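Local atomic coordinates of uncharacterized protein (Ruminococcus gnavus, PDB entry 4QAN), a protein that is of unknown function but has a cystatin-like fold, belongs to the NTF2-like superfamily as a divergent member, and can bind a magnesium ion. Residues A[13-18]-A[250-255]; A[114-119]-A[147-152]; A[153-158]-A[184-189]; A[305-310]-A[327-332]; A[334-339]-A[364-369]. One frame throughout, in Å; residues are numbered along the deposited sequence.

Overall arrangement
Interaction 1 is a surface contact between two loops, whereas the other four are partly buried strand pairings in two separate sheets. Interactions 2 and 3 share one sheet: their centres lie about 10 Å apart, and Val148 of one meets Tyr155 of the other where strands 140-150 and 153-164 run side by side. Interactions 4 and 5 are coupled in the same way, centres about 9 Å apart, through strands 322-331 and 334-344 of the second sheet, on the other side of the chain's centre. Interactions 2 and 4 each contain a classic bulge; 3 and 5 each add a short strand. Interaction 1 centres on one carboxylate oxygen, helped by a single backbone bond; the others rest chiefly on backbone hydrogen bonds.

Interaction 1. Residues A[13-18]-A[250-255]; sequences ESLQKE and QDTSPE
Asp251 turns its carboxylate at Ser14, and the rest of the contact is arranged about that pair. Its CG stands anti to the backbone N (chi1 -157°), which carries OD1 up to the other loop. Ser14 answers with OG beside its own backbone N, and donates to the syn lone pair of OD1; at 2.4 Å from Ser14 OG to Asp251 OD1 this is a very short bond. The same oxygen also takes the amide of its own neighbour, Thr252 N to Asp251 OD1 at 2.7 Å, arriving from above the carboxylate plane rather than within it. A third, weak bond comes from Ser14 N at 3.0 Å from Asp251 OD1. So many donors on one oxygen would be expected to favour the charged form of the carboxylate and fix its rotation.

Next to it the backbones join directly: Glu13 N reaches Gln250 O at 3.1 Å, nearly straight and on a carbonyl lone pair. The Glu13 chain, extended beyond CG, crosses Gln250 obliquely, its OE2 lying 3.6 Å from Gln250 CB, with carboxylate and amide planes 63° apart. Thr252 OG1 lies 3.6 Å from Ser14 CB, while its hydrogen bonds go to Thr12 and Tyr210.

Pro254, at the start of the following helix, lies against helices 43-48 and 87-108. The contact thus ties together two local motifs: a type I beta turn running from Ser14 to Lys17, and the N-cap of helix 254-275, where Ser253 OG receives the amide of Leu256.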
# COMPACT_ATOMS: atom_id res chain seq x y z
N GLU A 13 12.87 -11.17 11.33
CA GLU A 13 12.74 -12.39 12.13
C GLU A 13 11.41 -13.09 11.88
O GLU A 13 11.37 -14.31 11.74
CB GLU A 13 12.89 -12.09 13.63
CG GLU A 13 14.33 -11.91 14.10
CD GLU A 13 14.44 -11.33 15.51
OE1 GLU A 13 13.47 -11.42 16.29
OE2 GLU A 13 15.52 -10.77 15.83
N SER A 14 10.32 -12.34 11.82
CA SER A 14 9.02 -12.94 11.56
C SER A 14 8.93 -13.49 10.13
O SER A 14 8.39 -14.57 9.90
CB SER A 14 7.89 -11.95 11.82
OG SER A 14 7.88 -11.57 13.18
N LEU A 15 9.48 -12.75 9.17
CA LEU A 15 9.48 -13.24 7.79
C LEU A 15 10.33 -14.49 7.59
O LEU A 15 10.07 -15.23 6.68
CB LEU A 15 9.92 -12.17 6.82
CG LEU A 15 8.79 -11.20 6.52
CD1 LEU A 15 9.35 -9.92 5.94
CD2 LEU A 15 7.73 -11.84 5.62
N GLN A 16 11.33 -14.70 8.45
CA GLN A 16 12.10 -15.95 8.43
C GLN A 16 11.34 -17.15 9.01
O GLN A 16 11.80 -18.28 8.84
CB GLN A 16 13.40 -15.81 9.24
CG GLN A 16 14.37 -14.79 8.70
CD GLN A 16 15.43 -14.42 9.72
OE1 GLN A 16 15.96 -15.28 10.41
NE2 GLN A 16 15.74 -13.12 9.82
N LYS A 17 10.23 -16.91 9.71
CA LYS A 17 9.47 -18.01 10.34
C LYS A 17 8.76 -18.86 9.31
O LYS A 17 8.26 -18.34 8.32
CB LYS A 17 8.43 -17.48 11.33
CG LYS A 17 8.99 -16.93 12.63
CD LYS A 17 7.89 -16.30 13.47
CE LYS A 17 8.39 -15.94 14.85
NZ LYS A 17 7.43 -15.05 15.56
N GLU A 18 8.71 -20.17 9.57
CA GLU A 18 8.08 -21.14 8.67
C GLU A 18 6.55 -21.05 8.70
O GLU A 18 5.95 -20.86 9.76
CB GLU A 18 8.50 -22.56 9.09
CG GLU A 18 8.53 -23.58 7.97
CD GLU A 18 9.52 -23.22 6.86
OE1 GLU A 18 10.62 -22.70 7.14
OE2 GLU A 18 9.18 -23.46 5.68
N GLN A 250 14.92 -5.48 13.58
CA GLN A 250 15.18 -6.91 13.71
C GLN A 250 13.93 -7.65 13.25
O GLN A 250 13.99 -8.48 12.36
CB GLN A 250 15.55 -7.27 15.15
CG GLN A 250 16.78 -6.55 15.68
CD GLN A 250 17.99 -6.64 14.75
OE1 GLN A 250 18.46 -7.74 14.42
NE2 GLN A 250 18.50 -5.49 14.32
N ASP A 251 12.79 -7.29 13.82
CA ASP A 251 11.53 -7.95 13.52
C ASP A 251 10.66 -7.07 12.63
O ASP A 251 10.98 -5.91 12.34
CB ASP A 251 10.82 -8.29 14.82
CG ASP A 251 9.83 -9.42 14.67
OD1 ASP A 251 9.63 -9.93 13.55
OD2 ASP A 251 9.24 -9.80 15.69
N THR A 252 9.57 -7.67 12.14
CA THR A 252 8.57 -6.98 11.34
C THR A 252 7.97 -5.84 12.16
O THR A 252 7.52 -6.07 13.28
CB THR A 252 7.46 -7.97 10.93
OG1 THR A 252 7.97 -8.87 9.93
CG2 THR A 252 6.21 -7.24 10.43
N SER A 253 7.99 -4.63 11.62
CA SER A 253 7.57 -3.44 12.35
C SER A 253 6.33 -2.82 11.73
O SER A 253 6.36 -2.43 10.56
CB SER A 253 8.72 -2.42 12.36
OG SER A 253 8.26 -1.12 12.70
N PRO A 254 5.23 -2.68 12.50
CA PRO A 254 4.05 -2.00 11.94
C PRO A 254 4.35 -0.58 11.54
O PRO A 254 3.89 -0.12 10.50
CB PRO A 254 3.02 -2.05 13.08
CG PRO A 254 3.75 -2.46 14.31
CD PRO A 254 4.98 -3.19 13.86
N GLU A 255 5.13 0.12 12.35
CA GLU A 255 5.45 1.51 12.08
C GLU A 255 6.21 1.67 10.75
O GLU A 255 5.92 2.56 9.95
CB GLU A 255 6.25 2.14 13.22
CG GLU A 255 5.52 2.19 14.56
CD GLU A 255 5.49 0.86 15.32
OE1 GLU A 255 6.18 -0.12 14.92
OE2 GLU A 255 4.76 0.80 16.34

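Interaction 2. Residues A[114-119]-A[147-152]; sequences TLEVLE and YVKCGE
The psi of Leu118, -46°, leaves the extended range and swings the amide of Glu119 round to the acceptor that Leu118 N already uses. Tyr147 O takes both, 2.8 Å from Leu118 N and 3.2 Å from Glu119 N, the second on a carbonyl lone pair. Tyr147 N pays back Glu119 O at 2.8 Å. Leu118 CG is set anti to the carbonyl carbon (chi1 -51°), which lays the leucine across the opposing strand: CD1 rests on the Val148 carbonyl and CD2 lies 3.8 Å from Lys149 CB. Lys149 itself, CG anti to the backbone N, runs out fully extended; its NZ stops 4.5 Å from Glu116 OE2, opposite charges near each other but short of a salt bridge.

Ahead of the irregularity the pairing is ordinary. Glu116 and Lys149 form a hydrogen-bonded pair, with Lys149 N 2.9 Å from Glu116 O. On the face of Val117 and Val148, Leu115 CG meets Val148 CB at 4.2 Å, and Val117 packs on Leu32 and Leu35 of helix 27-39. The doubled residues opposite Tyr147 make a classic beta bulge in the antiparallel sheet of a cystatin-like domain.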
# COMPACT_ATOMS: atom_id res chain seq x y z
N THR A 114 -8.61 -11.46 25.31
CA THR A 114 -9.49 -12.42 25.98
C THR A 114 -10.64 -12.92 25.09
O THR A 114 -11.69 -13.34 25.59
CB THR A 114 -10.08 -11.80 27.26
OG1 THR A 114 -10.85 -10.64 26.92
CG2 THR A 114 -8.97 -11.42 28.23
N LEU A 115 -10.42 -12.92 23.77
CA LEU A 115 -11.49 -13.11 22.78
C LEU A 115 -12.00 -14.56 22.68
O LEU A 115 -11.21 -15.50 22.62
CB LEU A 115 -10.97 -12.63 21.42
CG LEU A 115 -11.73 -12.88 20.12
CD1 LEU A 115 -11.35 -11.80 19.12
CD2 LEU A 115 -11.47 -14.26 19.54
N GLU A 116 -13.32 -14.72 22.66
CA GLU A 116 -13.95 -16.02 22.47
C GLU A 116 -14.88 -15.97 21.27
O GLU A 116 -15.71 -15.07 21.17
CB GLU A 116 -14.76 -16.42 23.70
CG GLU A 116 -13.95 -16.83 24.92
CD GLU A 116 -14.84 -17.24 26.09
OE1 GLU A 116 -15.65 -18.18 25.94
OE2 GLU A 116 -14.73 -16.61 27.16
N VAL A 117 -14.78 -16.96 20.38
CA VAL A 117 -15.61 -17.01 19.17
C VAL A 117 -16.95 -17.69 19.44
O VAL A 117 -17.02 -18.91 19.58
CB VAL A 117 -14.87 -17.75 18.04
CG1 VAL A 117 -15.71 -17.74 16.76
CG2 VAL A 117 -13.51 -17.11 17.79
N LEU A 118 -18.01 -16.90 19.47
CA LEU A 118 -19.35 -17.41 19.79
C LEU A 118 -20.01 -18.02 18.55
O LEU A 118 -20.58 -19.11 18.62
CB LEU A 118 -20.24 -16.30 20.34
CG LEU A 118 -19.65 -15.49 21.50
CD1 LEU A 118 -20.61 -14.38 21.89
CD2 LEU A 118 -19.30 -16.37 22.69
N GLU A 119 -19.93 -17.30 17.44
CA GLU A 119 -20.50 -17.77 16.18
C GLU A 119 -19.88 -17.04 15.00
O GLU A 119 -19.46 -15.89 15.11
CB GLU A 119 -22.01 -17.57 16.19
CG GLU A 119 -22.70 -17.83 14.86
CD GLU A 119 -24.21 -17.91 14.98
OE1 GLU A 119 -24.75 -17.55 16.05
OE2 GLU A 119 -24.86 -18.32 14.00
N TYR A 147 -19.53 -13.13 15.73
CA TYR A 147 -19.89 -12.78 17.10
C TYR A 147 -18.81 -13.28 18.04
O TYR A 147 -18.55 -14.48 18.12
CB TYR A 147 -21.26 -13.36 17.46
CG TYR A 147 -22.38 -12.83 16.58
CD1 TYR A 147 -23.06 -11.67 16.91
CD2 TYR A 147 -22.72 -13.48 15.39
CE1 TYR A 147 -24.06 -11.17 16.10
CE2 TYR A 147 -23.72 -12.98 14.56
CZ TYR A 147 -24.39 -11.83 14.92
OH TYR A 147 -25.39 -11.32 14.12
N VAL A 148 -18.17 -12.35 18.74
CA VAL A 148 -17.14 -12.69 19.71
C VAL A 148 -17.49 -12.14 21.08
O VAL A 148 -18.42 -11.36 21.22
CB VAL A 148 -15.76 -12.16 19.27
CG1 VAL A 148 -15.40 -12.70 17.89
CG2 VAL A 148 -15.73 -10.63 19.28
N LYS A 149 -16.72 -12.55 22.09
CA LYS A 149 -16.93 -12.15 23.47
C LYS A 149 -15.62 -11.75 24.15
O LYS A 149 -14.63 -12.48 24.05
CB LYS A 149 -17.59 -13.29 24.24
CG LYS A 149 -17.64 -13.08 25.75
CD LYS A 149 -18.26 -14.26 26.44
CE LYS A 149 -18.23 -14.09 27.95
NZ LYS A 149 -18.80 -15.28 28.63
N CYS A 150 -15.62 -10.60 24.83
CA CYS A 150 -14.45 -10.14 25.59
C CYS A 150 -14.85 -9.67 26.98
O CYS A 150 -15.26 -8.52 27.17
CB CYS A 150 -13.74 -9.01 24.84
SG CYS A 150 -13.24 -9.46 23.17
N GLY A 151 -14.73 -10.57 27.96
CA GLY A 151 -15.14 -10.30 29.34
C GLY A 151 -16.63 -10.52 29.49
O GLY A 151 -17.12 -11.63 29.29
N GLU A 152 -17.35 -9.47 29.86
CA GLU A 152 -18.81 -9.52 29.87
C GLU A 152 -19.36 -9.03 28.52
O GLU A 152 -20.54 -9.22 28.22
CB GLU A 152 -19.38 -8.65 31.00
CG GLU A 152 -18.68 -8.82 32.34
CD GLU A 152 -18.42 -10.27 32.68
OE1 GLU A 152 -19.38 -11.00 33.00
OE2 GLU A 152 -17.24 -10.69 32.62

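Interaction 3. Residues A[153-158]-A[184-189]; sequences QSYRLG and PACVQM
Three backbone hydrogen bonds join the strands antiparallel. Arg156 and Val187 exchange two of them: Arg156 N to Val187 O is short, 2.7 Å, and comes in nearly along the C=O axis, while Val187 N reaches Arg156 O at 3.1 Å. The third, Met189 N to Ser154 O at 3.0 Å, differs in that its donor sits above the carbonyl plane.

Apolar contacts divide between the two faces. On one, Tyr155 and Gln188 cross obliquely, the extended glutamine bringing CG to 3.8 Å from Tyr155 CE2 with ring and amide planes 60° apart. Cys186 SG, placed between its backbone N and carbonyl carbon, makes an oblique sulfur-aromatic contact with that ring, and its CB lies 3.6 Å from Leu157 CD2.

The charged group belongs to the opposite face. Arg156, bent at chi3, runs alongside Val187 and spreads its guanidinium so that Val187 CG2 lies over one face, 3.4 Å from Arg156 NH2. Selenomethionine Met189, bent at chi2 and chi3, passes SE 4.0 Å from Arg156 CB before its end leads away.

Strand 187-188 is a short addition to strand 153-164, whose other edge bonds to strand 140-150 through Tyr155 with Val148 and Leu157 with Ile146. Tyr147 of that neighbour touches both Arg156 and Met189, while Ala185 packs on Glu104 and Leu105 of helix 87-108.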
# COMPACT_ATOMS: atom_id res chain seq x y z
N GLN A 153 -18.48 -8.44 27.70
CA GLN A 153 -18.86 -7.80 26.44
C GLN A 153 -19.01 -8.82 25.30
O GLN A 153 -18.26 -9.79 25.23
CB GLN A 153 -17.81 -6.76 26.01
CG GLN A 153 -17.29 -5.84 27.10
CD GLN A 153 -18.39 -5.21 27.93
OE1 GLN A 153 -18.91 -5.84 28.86
NE2 GLN A 153 -18.75 -3.97 27.62
N SER A 154 -19.99 -8.58 24.43
CA SER A 154 -20.13 -9.31 23.18
C SER A 154 -20.07 -8.29 22.03
O SER A 154 -20.65 -7.21 22.14
CB SER A 154 -21.46 -10.07 23.16
OG SER A 154 -21.57 -10.90 22.01
N TYR A 155 -19.35 -8.61 20.96
CA TYR A 155 -19.28 -7.73 19.78
C TYR A 155 -19.58 -8.49 18.49
O TYR A 155 -19.38 -9.71 18.42
CB TYR A 155 -17.91 -7.05 19.67
CG TYR A 155 -17.43 -6.38 20.93
CD1 TYR A 155 -16.67 -7.07 21.87
CD2 TYR A 155 -17.73 -5.04 21.19
CE1 TYR A 155 -16.23 -6.46 23.03
CE2 TYR A 155 -17.29 -4.42 22.35
CZ TYR A 155 -16.54 -5.14 23.26
OH TYR A 155 -16.10 -4.54 24.41
N ARG A 156 -20.08 -7.78 17.48
CA ARG A 156 -20.23 -8.34 16.14
C ARG A 156 -19.17 -7.72 15.24
O ARG A 156 -18.94 -6.51 15.29
CB ARG A 156 -21.64 -8.10 15.56
CG ARG A 156 -21.78 -8.53 14.10
CD ARG A 156 -23.22 -8.57 13.60
NE ARG A 156 -23.92 -7.29 13.75
CZ ARG A 156 -23.73 -6.21 12.99
NH1 ARG A 156 -22.83 -6.21 12.00
NH2 ARG A 156 -24.42 -5.11 13.23
N LEU A 157 -18.53 -8.54 14.41
CA LEU A 157 -17.59 -8.04 13.42
C LEU A 157 -18.06 -8.46 12.04
O LEU A 157 -18.81 -9.42 11.91
CB LEU A 157 -16.19 -8.60 13.67
CG LEU A 157 -15.69 -8.62 15.12
CD1 LEU A 157 -14.51 -9.58 15.27
CD2 LEU A 157 -15.30 -7.23 15.58
N GLY A 158 -17.64 -7.72 11.02
CA GLY A 158 -17.95 -8.08 9.64
C GLY A 158 -16.68 -8.22 8.84
O GLY A 158 -15.98 -7.24 8.62
N PRO A 184 -17.37 1.00 10.51
CA PRO A 184 -17.00 0.69 11.88
C PRO A 184 -16.31 -0.67 12.00
O PRO A 184 -16.71 -1.63 11.34
CB PRO A 184 -18.34 0.66 12.63
CG PRO A 184 -19.35 1.23 11.69
CD PRO A 184 -18.83 0.96 10.31
N ALA A 185 -15.30 -0.73 12.85
CA ALA A 185 -14.59 -1.98 13.13
C ALA A 185 -15.50 -3.03 13.74
O ALA A 185 -15.37 -4.21 13.44
CB ALA A 185 -13.41 -1.72 14.04
N CYS A 186 -16.43 -2.59 14.60
CA CYS A 186 -17.30 -3.48 15.34
C CYS A 186 -18.59 -2.81 15.82
O CYS A 186 -18.72 -1.59 15.77
CB CYS A 186 -16.55 -4.02 16.56
SG CYS A 186 -16.25 -2.79 17.85
N VAL A 187 -19.54 -3.61 16.29
CA VAL A 187 -20.65 -3.09 17.08
C VAL A 187 -20.87 -4.02 18.27
O VAL A 187 -20.70 -5.24 18.15
CB VAL A 187 -21.97 -2.91 16.28
CG1 VAL A 187 -21.71 -2.17 14.96
CG2 VAL A 187 -22.66 -4.24 16.03
N GLN A 188 -21.23 -3.44 19.41
CA GLN A 188 -21.48 -4.21 20.61
C GLN A 188 -22.92 -4.72 20.61
O GLN A 188 -23.83 -3.98 20.26
CB GLN A 188 -21.21 -3.37 21.86
CG GLN A 188 -21.02 -4.21 23.11
CD GLN A 188 -20.89 -3.39 24.38
OE1 GLN A 188 -20.31 -2.30 24.37
NE2 GLN A 188 -21.43 -3.91 25.48
N MSE A 189 -23.10 -5.99 20.98
CA MSE A 189 -24.42 -6.59 21.00
C MSE A 189 -25.09 -6.38 22.34
O MSE A 189 -24.44 -6.50 23.38
CB MSE A 189 -24.33 -8.09 20.73
CG MSE A 189 -23.73 -8.42 19.37
SE MSE A 189 -24.86 -7.86 17.85
CE MSE A 189 -26.70 -7.70 18.55

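Interaction 4. Residues A[305-310]-A[327-332]; sequences LDLIKV and GLYSYN
Leu305 and Leu328 bury the greatest area here, with Tyr329 behind them, and the three lie on two faces of the hairpin. Leu305 holds CG anti to its backbone N (chi1 176°) and swings CD1 across to the partner strand. That methyl touches Tyr331 CB at 3.7 Å and Tyr329 CD2 at 3.9 Å, so it nestles between the two tyrosines, crossing Tyr331 at about a right angle.

Tyr329 stands beside Leu307, both pointing the same way. Leu307 CD1 sits over one face of the ring, 3.7 Å from the centroid and 27° off the normal, offset toward the rim: a CH-pi contact. The hydroxyl of Tyr329 is hydrogen-bonded to those of Thr338 and Tyr340, which holds the phenol at its far end.

Leu328 works through backbone as well as side chain. Its carbonyl O accepts Ile308 N at 2.6 Å and, weakly, Lys309 N at 3.3 Å from Leu328 O, because Ile308 and Lys309 both face this one residue in a classic beta bulge. Leu328 N in turn donates to Lys309 O at 2.9 Å, nearly along the C=O axis. Leu328 CD2 meets Ile308 CG2 at 4.1 Å, the two side chains crossing obliquely. Further along, Asp306 and Ser330 form a regular hydrogen-bonded pair.

Strands 305-314 and 322-331 form this hairpin, and strand 334-344 continues the sheet beyond 322-331. Helix 371-378 lies over Ile308 and Leu328 through Ser374; on the opposite face Tyr329 packs against Ile229 of helix 221-234 and meets Phe274 edge-to-face.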
# COMPACT_ATOMS: atom_id res chain seq x y z
N LEU A 305 11.59 8.26 -18.61
CA LEU A 305 11.67 9.32 -17.63
C LEU A 305 13.15 9.55 -17.36
O LEU A 305 13.81 8.69 -16.78
CB LEU A 305 10.96 8.95 -16.35
CG LEU A 305 11.10 10.00 -15.26
CD1 LEU A 305 10.27 11.20 -15.63
CD2 LEU A 305 10.67 9.43 -13.93
N ASP A 306 13.65 10.70 -17.81
CA ASP A 306 15.04 11.08 -17.66
C ASP A 306 15.21 12.28 -16.78
O ASP A 306 14.47 13.27 -16.87
CB ASP A 306 15.65 11.42 -19.01
CG ASP A 306 16.08 10.19 -19.78
OD1 ASP A 306 16.86 9.40 -19.22
OD2 ASP A 306 15.65 10.04 -20.95
N LEU A 307 16.22 12.20 -15.94
CA LEU A 307 16.65 13.30 -15.14
C LEU A 307 17.64 14.15 -15.98
O LEU A 307 18.63 13.64 -16.49
CB LEU A 307 17.31 12.71 -13.89
CG LEU A 307 17.29 13.43 -12.55
CD1 LEU A 307 15.90 13.85 -12.12
CD2 LEU A 307 17.91 12.48 -11.55
N ILE A 308 17.34 15.43 -16.18
CA ILE A 308 18.29 16.32 -16.85
C ILE A 308 19.33 16.84 -15.85
O ILE A 308 20.51 16.94 -16.15
CB ILE A 308 17.56 17.51 -17.51
CG1 ILE A 308 16.65 17.01 -18.64
CG2 ILE A 308 18.55 18.52 -18.07
CD1 ILE A 308 15.60 18.01 -19.05
N LYS A 309 18.87 17.16 -14.64
CA LYS A 309 19.71 17.76 -13.62
C LYS A 309 19.08 17.61 -12.23
O LYS A 309 17.86 17.70 -12.09
CB LYS A 309 19.93 19.23 -13.94
CG LYS A 309 21.23 19.80 -13.40
CD LYS A 309 21.63 21.03 -14.19
CE LYS A 309 22.85 21.71 -13.61
NZ LYS A 309 23.12 22.94 -14.39
N VAL A 310 19.92 17.37 -11.23
CA VAL A 310 19.53 17.44 -9.82
C VAL A 310 20.18 18.68 -9.21
O VAL A 310 21.40 18.76 -9.11
CB VAL A 310 20.00 16.19 -9.08
CG1 VAL A 310 19.57 16.26 -7.61
CG2 VAL A 310 19.43 14.96 -9.77
N GLY A 327 14.57 18.22 -8.85
CA GLY A 327 14.80 17.34 -9.99
C GLY A 327 14.24 18.00 -11.24
O GLY A 327 13.11 18.49 -11.22
N LEU A 328 15.04 18.07 -12.29
CA LEU A 328 14.58 18.56 -13.60
C LEU A 328 14.58 17.37 -14.56
O LEU A 328 15.57 16.65 -14.65
CB LEU A 328 15.49 19.67 -14.11
CG LEU A 328 15.20 20.23 -15.50
CD1 LEU A 328 13.86 20.94 -15.50
CD2 LEU A 328 16.31 21.18 -15.95
N TYR A 329 13.45 17.16 -15.24
CA TYR A 329 13.22 15.93 -15.98
C TYR A 329 12.83 16.16 -17.43
O TYR A 329 12.36 17.23 -17.80
CB TYR A 329 12.07 15.11 -15.36
CG TYR A 329 12.18 14.80 -13.89
CD1 TYR A 329 11.89 15.76 -12.94
CD2 TYR A 329 12.54 13.53 -13.45
CE1 TYR A 329 11.97 15.49 -11.60
CE2 TYR A 329 12.62 13.24 -12.10
CZ TYR A 329 12.33 14.23 -11.18
OH TYR A 329 12.40 13.99 -9.83
N SER A 330 13.03 15.12 -18.24
CA SER A 330 12.31 14.94 -19.49
C SER A 330 11.56 13.63 -19.35
O SER A 330 12.17 12.56 -19.23
CB SER A 330 13.26 14.88 -20.69
OG SER A 330 12.58 14.42 -21.86
N TYR A 331 10.23 13.71 -19.33
CA TYR A 331 9.39 12.53 -19.39
C TYR A 331 8.85 12.44 -20.80
O TYR A 331 7.93 13.16 -21.16
CB TYR A 331 8.21 12.61 -18.40
CG TYR A 331 7.25 11.44 -18.57
CD1 TYR A 331 7.63 10.15 -18.17
CD2 TYR A 331 5.99 11.59 -19.16
CE1 TYR A 331 6.77 9.07 -18.32
CE2 TYR A 331 5.14 10.51 -19.32
CZ TYR A 331 5.54 9.25 -18.89
OH TYR A 331 4.72 8.15 -19.05
N ASN A 332 9.44 11.55 -21.59
CA ASN A 332 9.07 11.40 -23.01
C ASN A 332 9.02 12.73 -23.75
O ASN A 332 8.13 12.97 -24.57
CB ASN A 332 7.76 10.64 -23.15
CG ASN A 332 7.87 9.21 -22.66
OD1 ASN A 332 7.97 8.27 -23.45
ND2 ASN A 332 7.92 9.05 -21.34

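Interaction 5. Residues A[334-339]-A[364-369]; sequences KNYLTG and GEVMRL
A bridging water is the best-held polar atom, gripped by three hydrogen bonds: it accepts from Asn335 N at 2.9 Å and from Arg368 NE at 3.0 Å, and donates to Leu369 O. It thereby ties Arg368 NE to the backbone of both segments. Arg368, bent at chi2 (60°), passes CD over one face of the Tyr336 ring, 4.2 Å from the centroid, in a CH-pi contact, the ring and guanidinium planes 50° apart. Lys334 then lays its CD over one face of that guanidinium; Lys334 NZ and Arg368 NH1 stand 3.9 Å apart although both are probably charged.

This is antiparallel pairing of a short strand, 367-369, with strand 334-344 in the sheet of a cystatin-like domain. Leu337 and Met367 form a hydrogen-bonded pair, with Leu337 N 2.8 Å from Met367 O and Met367 N 2.9 Å from Leu337 O; Leu369 N also bonds to Asn335 O, from above the carbonyl plane. The paired side chains run together, and in the conformer given here CE of selenomethionine Met367 lies 3.5 Å from Leu337 CD2. On the Tyr336 face, Val366 lies against Thr338 CG2 and packs on Met270 and Phe274 of helix 254-275. The Glu365 side chain comes within about 6 Å of that of Ser360, a magnesium-binding residue whose metal is absent from this chain.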
# COMPACT_ATOMS: atom_id res chain seq x y z
N LYS A 334 8.65 15.80 -22.54
CA LYS A 334 8.03 16.90 -21.80
C LYS A 334 8.79 17.09 -20.52
O LYS A 334 9.18 16.12 -19.88
CB LYS A 334 6.55 16.62 -21.53
CG LYS A 334 5.74 16.58 -22.82
CD LYS A 334 4.24 16.61 -22.58
CE LYS A 334 3.49 16.93 -23.87
NZ LYS A 334 2.03 17.10 -23.64
N ASN A 335 9.02 18.35 -20.17
CA ASN A 335 9.88 18.73 -19.05
C ASN A 335 9.09 19.05 -17.80
O ASN A 335 8.08 19.77 -17.87
CB ASN A 335 10.72 19.94 -19.42
CG ASN A 335 11.58 19.68 -20.62
OD1 ASN A 335 11.46 20.36 -21.64
ND2 ASN A 335 12.43 18.67 -20.52
N TYR A 336 9.57 18.53 -16.68
CA TYR A 336 8.93 18.73 -15.39
C TYR A 336 9.96 19.08 -14.33
O TYR A 336 11.16 18.85 -14.51
CB TYR A 336 8.18 17.46 -14.96
CG TYR A 336 7.04 17.09 -15.88
CD1 TYR A 336 7.26 16.33 -17.03
CD2 TYR A 336 5.75 17.53 -15.62
CE1 TYR A 336 6.22 15.99 -17.88
CE2 TYR A 336 4.69 17.20 -16.47
CZ TYR A 336 4.94 16.44 -17.59
OH TYR A 336 3.91 16.11 -18.44
N LEU A 337 9.47 19.64 -13.23
CA LEU A 337 10.25 19.82 -12.04
C LEU A 337 9.58 19.05 -10.90
O LEU A 337 8.36 19.02 -10.79
CB LEU A 337 10.32 21.30 -11.68
CG LEU A 337 11.45 21.68 -10.72
CD1 LEU A 337 12.77 21.82 -11.48
CD2 LEU A 337 11.13 22.98 -10.00
N THR A 338 10.39 18.42 -10.05
CA THR A 338 9.91 17.98 -8.75
C THR A 338 10.89 18.36 -7.66
O THR A 338 12.01 18.75 -7.95
CB THR A 338 9.78 16.46 -8.70
OG1 THR A 338 11.09 15.86 -8.63
CG2 THR A 338 9.00 15.96 -9.91
N GLY A 339 10.46 18.19 -6.42
CA GLY A 339 11.26 18.48 -5.25
C GLY A 339 11.58 17.27 -4.40
O GLY A 339 10.77 16.35 -4.28
N GLY A 364 5.24 14.48 -3.73
CA GLY A 364 4.77 13.89 -4.99
C GLY A 364 4.29 14.89 -6.04
O GLY A 364 3.76 14.48 -7.06
N GLU A 365 4.48 16.18 -5.82
CA GLU A 365 4.01 17.18 -6.76
C GLU A 365 4.94 17.22 -7.98
O GLU A 365 6.15 17.11 -7.86
CB GLU A 365 3.93 18.56 -6.10
CG GLU A 365 3.07 19.54 -6.88
CD GLU A 365 3.22 20.98 -6.38
OE1 GLU A 365 3.40 21.18 -5.16
OE2 GLU A 365 3.15 21.90 -7.22
N VAL A 366 4.35 17.38 -9.15
CA VAL A 366 5.12 17.49 -10.38
C VAL A 366 4.68 18.76 -11.05
O VAL A 366 3.49 19.01 -11.14
CB VAL A 366 4.85 16.28 -11.28
CG1 VAL A 366 5.44 16.48 -12.64
CG2 VAL A 366 5.40 15.00 -10.65
N MSE A 367 5.63 19.59 -11.48
CA MSE A 367 5.34 20.88 -12.11
C MSE A 367 5.78 20.84 -13.54
O MSE A 367 6.96 20.64 -13.81
CB MSE A 367 6.15 21.92 -11.34
CG MSE A 367 6.04 23.33 -11.92
SE MSE A 367 6.80 24.59 -10.59
CE MSE A 367 8.55 24.89 -11.42
N ARG A 368 4.84 21.06 -14.46
CA ARG A 368 5.15 21.14 -15.88
C ARG A 368 5.95 22.41 -16.16
O ARG A 368 5.68 23.46 -15.57
CB ARG A 368 3.85 21.13 -16.70
CG ARG A 368 4.01 21.28 -18.21
CD ARG A 368 4.86 20.18 -18.85
NE ARG A 368 5.05 20.44 -20.27
CZ ARG A 368 4.13 20.24 -21.20
NH1 ARG A 368 2.93 19.74 -20.88
NH2 ARG A 368 4.39 20.53 -22.47
N LEU A 369 6.96 22.29 -17.03
CA LEU A 369 7.78 23.42 -17.46
C LEU A 369 7.76 23.60 -18.97
O LEU A 369 7.77 22.63 -19.72
CB LEU A 369 9.24 23.20 -17.04
CG LEU A 369 9.57 23.24 -15.55
CD1 LEU A 369 11.06 23.00 -15.37
CD2 LEU A 369 9.16 24.54 -14.89
O HOH W 1 7.74 20.63 -21.53
O HOH W 2 7.68 17.26 -5.50